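Local coordinates for protein hydrolase, HAD superfamily, subfamily III A (Legionella pneumophila, PDB 3N1U) that probably hydrolyses 3-deoxy-D-manno-octulosonate 8-phosphate to 3-deoxy-D-manno-octulosonate and inorganic phosphate, a step in lipopolysaccharide biosynthesis, at residues L22-D27 and A114-D119; H48-M53 and A158-C163. All coordinates share one frame; numbering follows the deposited sequence.

Interaction 1: residues L22-D27 and A114-D119; sequences LICDVD and AYIGDD. With CA (calcium ion), chain B.
The Tyr115 ring carries the backbone O of Ile23 over one face, and Ile23 CB lies 3.7 Å from Tyr115 CD2, with Ile23 CG2 lining the same CD2-CE2 side. With CG anti to the backbone N (chi1 -174°), the ring leans along the strand and brings OH beside Asp25 CB; the hydroxyl itself is held by Asp122 and Lys95, and Lys95 also bridges to Asp25 OD1. Two further flat groups, the carboxylates of Asp25 and Asp118, have planes only 12° apart. Asp25 OD2 and Asp118 OD1 approach to 3.1 Å because both bind the calcium ion, each at 2.2 Å; Asp27 O, at 2.4 Å from the metal, and three waters complete six ligands. Asp118 OD2 accepts hydrogen bonds from Gln50 NE2 of a neighbouring subunit and from metal-bound water 1 (2.7 Å). Asp25 and Asp27 fit the DxD motif of HAD hydrolases, just beyond strand 21-24. That strand and 113-117 are parallel neighbours in the Rossmann-like sheet; the axes of 22-24 and 114-117 diverge by 19°. Three N-H...O hydrogen bonds join them: Ile23 N to Ala114 O (2.9 Å), Ile116 N to Ile23 O, and Asp25 N to Ile116 O. On the sheet face away from Tyr115, Leu22 CD1 meets Ala114 CB, while Cys24 SG packs on Ile116 CG2.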
loop_
_atom_site.group_PDB
_atom_site.type_symbol
_atom_site.label_atom_id
_atom_site.label_comp_id
_atom_site.label_asym_id
_atom_site.label_seq_id
_atom_site.Cartn_x
_atom_site.Cartn_y
_atom_site.Cartn_z
ATOM N N LEU A 22 -6.587 17.907 -20.524
ATOM C CA LEU A 22 -5.783 16.763 -20.037
ATOM C C LEU A 22 -6.567 15.431 -20.189
ATOM O O LEU A 22 -7.738 15.334 -19.744
ATOM C CB LEU A 22 -5.395 16.965 -18.528
ATOM C CG LEU A 22 -4.740 15.702 -17.923
ATOM C CD1 LEU A 22 -3.389 15.362 -18.616
ATOM C CD2 LEU A 22 -4.523 15.925 -16.400
ATOM N N ILE A 23 -5.933 14.422 -20.785
ATOM C CA ILE A 23 -6.505 13.104 -20.914
ATOM C C ILE A 23 -5.732 12.160 -19.983
ATOM O O ILE A 23 -4.478 12.150 -19.979
ATOM C CB ILE A 23 -6.361 12.493 -22.361
ATOM C CG1 ILE A 23 -6.838 13.492 -23.454
ATOM C CG2 ILE A 23 -7.150 11.214 -22.460
ATOM C CD1 ILE A 23 -6.375 13.081 -24.892
ATOM N N CYS A 24 -6.472 11.388 -19.189
ATOM C CA CYS A 24 -5.857 10.417 -18.297
ATOM C C CYS A 24 -6.280 9.045 -18.666
ATOM O O CYS A 24 -7.444 8.821 -18.986
ATOM C CB CYS A 24 -6.271 10.616 -16.812
ATOM S SG CYS A 24 -5.913 12.250 -16.146
ATOM N N ASP A 25 -5.352 8.117 -18.510
ATOM C CA ASP A 25 -5.685 6.698 -18.431
ATOM C C ASP A 25 -6.182 6.417 -16.992
ATOM O O ASP A 25 -5.961 7.232 -16.091
ATOM C CB ASP A 25 -4.432 5.885 -18.687
ATOM C CG ASP A 25 -4.673 4.388 -18.549
ATOM O OD1 ASP A 25 -5.708 3.869 -19.036
ATOM O OD2 ASP A 25 -3.812 3.731 -17.960
ATOM N N VAL A 26 -6.873 5.287 -16.792
ATOM C CA VAL A 26 -7.333 4.922 -15.439
ATOM C C VAL A 26 -6.359 4.027 -14.678
ATOM O O VAL A 26 -5.604 4.490 -13.823
ATOM C CB VAL A 26 -8.750 4.286 -15.475
ATOM C CG1 VAL A 26 -9.164 3.875 -14.049
ATOM C CG2 VAL A 26 -9.730 5.348 -16.072
ATOM N N ASP A 27 -6.318 2.729 -15.015
ATOM C CA ASP A 27 -5.619 1.790 -14.156
ATOM C C ASP A 27 -4.120 2.003 -14.242
ATOM O O ASP A 27 -3.585 1.923 -15.351
ATOM C CB ASP A 27 -5.919 0.371 -14.637
ATOM C CG ASP A 27 -7.365 -0.016 -14.415
ATOM O OD1 ASP A 27 -7.750 -0.275 -13.247
ATOM O OD2 ASP A 27 -8.114 -0.068 -15.385
ATOM N N ALA A 114 -2.730 17.290 -23.323
ATOM C CA ALA A 114 -1.782 16.499 -22.543
ATOM C C ALA A 114 -2.368 15.107 -22.359
ATOM O O ALA A 114 -3.611 14.946 -22.357
ATOM C CB ALA A 114 -1.492 17.208 -21.150
ATOM N N TYR A 115 -1.497 14.099 -22.150
ATOM C CA TYR A 115 -1.917 12.729 -21.939
ATOM C C TYR A 115 -0.951 12.087 -20.946
ATOM O O TYR A 115 0.300 12.237 -21.081
ATOM C CB TYR A 115 -1.860 11.915 -23.271
ATOM C CG TYR A 115 -2.446 10.521 -23.082
ATOM C CD1 TYR A 115 -1.747 9.509 -22.418
ATOM C CD2 TYR A 115 -3.725 10.228 -23.531
ATOM C CE1 TYR A 115 -2.303 8.237 -22.257
ATOM C CE2 TYR A 115 -4.273 8.986 -23.368
ATOM C CZ TYR A 115 -3.561 7.995 -22.732
ATOM O OH TYR A 115 -4.159 6.766 -22.584
ATOM N N ILE A 116 -1.501 11.465 -19.908
ATOM C CA ILE A 116 -0.717 10.799 -18.879
ATOM C C ILE A 116 -1.069 9.283 -18.846
ATOM O O ILE A 116 -2.245 8.877 -18.751
ATOM C CB ILE A 116 -0.827 11.528 -17.503
ATOM C CG1 ILE A 116 0.117 10.874 -16.467
ATOM C CG2 ILE A 116 -2.315 11.586 -17.009
ATOM C CD1 ILE A 116 0.229 11.689 -15.137
ATOM N N GLY A 117 -0.027 8.485 -18.995
ATOM C CA GLY A 117 -0.162 7.060 -19.284
ATOM C C GLY A 117 0.841 6.239 -18.468
ATOM O O GLY A 117 1.779 6.788 -17.888
ATOM N N ASP A 118 0.698 4.921 -18.496
ATOM C CA ASP A 118 1.695 4.027 -17.844
ATOM C C ASP A 118 2.133 2.776 -18.662
ATOM O O ASP A 118 3.099 2.091 -18.279
ATOM C CB ASP A 118 1.128 3.554 -16.496
ATOM C CG ASP A 118 0.080 2.461 -16.656
ATOM O OD1 ASP A 118 -0.982 2.654 -17.328
ATOM O OD2 ASP A 118 0.300 1.386 -16.044
ATOM N N ASP A 119 1.416 2.425 -19.750
ATOM C CA ASP A 119 1.684 1.129 -20.420
ATOM C C ASP A 119 1.653 1.285 -21.967
ATOM O O ASP A 119 1.322 2.377 -22.491
ATOM C CB ASP A 119 0.750 -0.010 -19.895
ATOM C CG ASP A 119 1.434 -1.403 -19.912
ATOM O OD1 ASP A 119 2.313 -1.632 -20.774
ATOM O OD2 ASP A 119 1.077 -2.276 -19.073
HETATM CA CA CA B . -2.952 1.736 -17.623
HETATM O O HOH W 1 -1.666 -0.213 -17.067
HETATM O O HOH W 2 -4.725 0.222 -18.175
HETATM O O HOH W 3 -2.534 1.691 -20.024
#

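Interaction 2: residues H48-M53 and A158-C163; sequences HVQDGM and AVRELC
Asp51 and Arg160 make the closest contact, a hydrogen bond in which Arg160 N donates to Asp51 OD1 at 2.9 Å, reaching the oxygen from its anti side and 28° out of the carboxylate plane. The other direct hydrogen bond, from Arg160 NH1 to Gln50 O (3.0 Å), lies near the guanidinium plane and uses a lone pair in the carbonyl plane. Water 4 adds a bridge, donating to Asp51 OD2 (2.7 Å) and accepting from Val159 N (3.0 Å). Arg160 NE forms a salt bridge with Asp164 of its own helix, and NH2 one with Asp119 of a neighbouring subunit. In van der Waals contact, the arginine chain, bent at chi2 (52°), passes Gln50 O with CB, CG and CD; Met53, a selenomethionine, runs alongside with CG 3.4 Å from Arg160 NH1. The side chains of Asp51 and Val159 cross at about a right angle, with Val159 CB 3.8 Å from Asp51 CG. These contacts join the first turns of helices 49-60 and 158-169; the axes of 49-53 and 158-163 approach to 7.6 Å at 29°. Because helix 158-169 offers Asp51 its N-terminal N-H groups, directly and through water, its dipole would be expected to favour an ionised carboxylate.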
loop_
_atom_site.group_PDB
_atom_site.type_symbol
_atom_site.label_atom_id
_atom_site.label_comp_id
_atom_site.label_asym_id
_atom_site.label_seq_id
_atom_site.Cartn_x
_atom_site.Cartn_y
_atom_site.Cartn_z
ATOM N N HIS A 48 -7.059 8.485 -5.766
ATOM C CA HIS A 48 -6.458 9.294 -4.736
ATOM C C HIS A 48 -7.149 10.670 -4.714
ATOM O O HIS A 48 -7.362 11.293 -5.755
ATOM C CB HIS A 48 -4.948 9.455 -5.016
ATOM C CG HIS A 48 -4.204 9.984 -3.827
ATOM N ND1 HIS A 48 -4.291 11.320 -3.408
ATOM C CD2 HIS A 48 -3.403 9.357 -2.942
ATOM C CE1 HIS A 48 -3.575 11.468 -2.304
ATOM N NE2 HIS A 48 -3.029 10.291 -1.996
ATOM N N VAL A 49 -7.502 11.125 -3.535
ATOM C CA VAL A 49 -8.191 12.421 -3.412
ATOM C C VAL A 49 -7.417 13.611 -3.946
ATOM O O VAL A 49 -8.018 14.599 -4.354
ATOM C CB VAL A 49 -8.575 12.712 -1.954
ATOM C CG1 VAL A 49 -9.737 11.759 -1.562
ATOM C CG2 VAL A 49 -7.337 12.686 -1.013
ATOM N N GLN A 50 -6.080 13.597 -3.848
ATOM C CA GLN A 50 -5.355 14.759 -4.396
ATOM C C GLN A 50 -5.449 14.817 -5.918
ATOM O O GLN A 50 -5.363 15.874 -6.492
ATOM C CB GLN A 50 -3.877 14.788 -3.983
ATOM C CG GLN A 50 -3.699 15.064 -2.459
ATOM C CD GLN A 50 -2.254 14.878 -1.987
ATOM O OE1 GLN A 50 -1.373 14.653 -2.806
ATOM N NE2 GLN A 50 -2.022 14.953 -0.665
ATOM N N ASP A 51 -5.551 13.670 -6.565
ATOM C CA ASP A 51 -5.706 13.628 -8.021
ATOM C C ASP A 51 -7.088 14.080 -8.386
ATOM O O ASP A 51 -7.256 14.810 -9.361
ATOM C CB ASP A 51 -5.536 12.179 -8.519
ATOM C CG ASP A 51 -4.138 11.665 -8.444
ATOM O OD1 ASP A 51 -3.151 12.426 -8.480
ATOM O OD2 ASP A 51 -4.028 10.396 -8.374
ATOM N N GLY A 52 -8.097 13.645 -7.631
ATOM C CA GLY A 52 -9.473 14.124 -7.885
ATOM C C GLY A 52 -9.569 15.666 -7.754
ATOM O O GLY A 52 -10.169 16.330 -8.588
HETATM N N MSE A 53 -8.905 16.229 -6.758
HETATM C CA MSE A 53 -8.832 17.698 -6.605
HETATM C C MSE A 53 -8.099 18.349 -7.790
HETATM O O MSE A 53 -8.538 19.398 -8.275
HETATM C CB MSE A 53 -8.142 18.058 -5.264
HETATM C CG MSE A 53 -7.809 19.512 -5.098
HETATM SE SE MSE A 53 -9.492 20.508 -4.839
HETATM C CE MSE A 53 -9.726 19.917 -3.033
ATOM N N ALA A 158 0.320 11.529 -8.738
ATOM C CA ALA A 158 1.055 11.828 -10.005
ATOM C C ALA A 158 0.187 12.709 -10.925
ATOM O O ALA A 158 0.677 13.660 -11.508
ATOM C CB ALA A 158 1.436 10.558 -10.745
ATOM N N VAL A 159 -1.109 12.394 -11.045
ATOM C CA VAL A 159 -1.971 13.200 -11.892
ATOM C C VAL A 159 -2.112 14.607 -11.304
ATOM O O VAL A 159 -2.074 15.572 -12.052
ATOM C CB VAL A 159 -3.379 12.510 -12.023
ATOM C CG1 VAL A 159 -4.427 13.470 -12.584
ATOM C CG2 VAL A 159 -3.245 11.256 -12.926
ATOM N N ARG A 160 -2.164 14.736 -9.958
ATOM C CA ARG A 160 -2.232 16.071 -9.351
ATOM C C ARG A 160 -0.954 16.870 -9.724
ATOM O O ARG A 160 -1.011 18.078 -9.986
ATOM C CB ARG A 160 -2.264 15.949 -7.809
ATOM C CG ARG A 160 -2.191 17.297 -7.100
ATOM C CD ARG A 160 -3.275 18.296 -7.654
ATOM N NE ARG A 160 -3.335 19.475 -6.815
ATOM C CZ ARG A 160 -3.938 19.498 -5.616
ATOM N NH1 ARG A 160 -4.584 18.423 -5.158
ATOM N NH2 ARG A 160 -3.910 20.604 -4.861
ATOM N N GLU A 161 0.185 16.180 -9.744
ATOM C CA GLU A 161 1.488 16.854 -10.012
ATOM C C GLU A 161 1.442 17.451 -11.424
ATOM O O GLU A 161 1.871 18.585 -11.644
ATOM C CB GLU A 161 2.583 15.794 -9.932
ATOM C CG GLU A 161 4.004 16.264 -9.922
ATOM C CD GLU A 161 4.986 15.055 -9.752
ATOM O OE1 GLU A 161 4.653 14.103 -9.035
ATOM O OE2 GLU A 161 6.045 15.083 -10.391
ATOM N N LEU A 162 0.884 16.695 -12.364
ATOM C CA LEU A 162 0.663 17.216 -13.744
ATOM C C LEU A 162 -0.359 18.373 -13.786
ATOM O O LEU A 162 -0.153 19.383 -14.497
ATOM C CB LEU A 162 0.266 16.040 -14.678
ATOM C CG LEU A 162 -0.054 16.412 -16.141
ATOM C CD1 LEU A 162 1.132 17.284 -16.670
ATOM C CD2 LEU A 162 -0.222 15.108 -16.908
ATOM N N CYS A 163 -1.493 18.206 -13.073
ATOM C CA CYS A 163 -2.475 19.284 -12.982
ATOM C C CYS A 163 -1.823 20.593 -12.511
ATOM O O CYS A 163 -2.040 21.619 -13.117
ATOM C CB CYS A 163 -3.656 18.909 -12.082
ATOM S SG CYS A 163 -4.611 17.558 -12.713
HETATM O O HOH W 4 -1.997 9.737 -9.979
#

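In the fold
Interactions 1 and 2 have centres 12 Å apart and meet through an apolar layer between the central strands and helix 158-169. Leu162 CD2 touches Leu22 CD1 at 3.6 Å and Ile116 CB at 3.7 Å, while Val159 CG1 lies 4.0 Å from Cys24 SG. The side chain of Val159 is about 8 Å from that of Asp25, so the start of helix 158-169 lies near the metal-binding aspartates. Across the tetramer the contacts also meet directly: Gln50 NE2 hydrogen-bonds to Asp118 OD2 of a neighbouring subunit, the Gln50 side chain lying about 6 Å from a bound calcium ion, and Arg160 forms a salt bridge with Asp119 of that neighbour. The 48-53/158-163 pair therefore reaches a neighbour's calcium-binding loop.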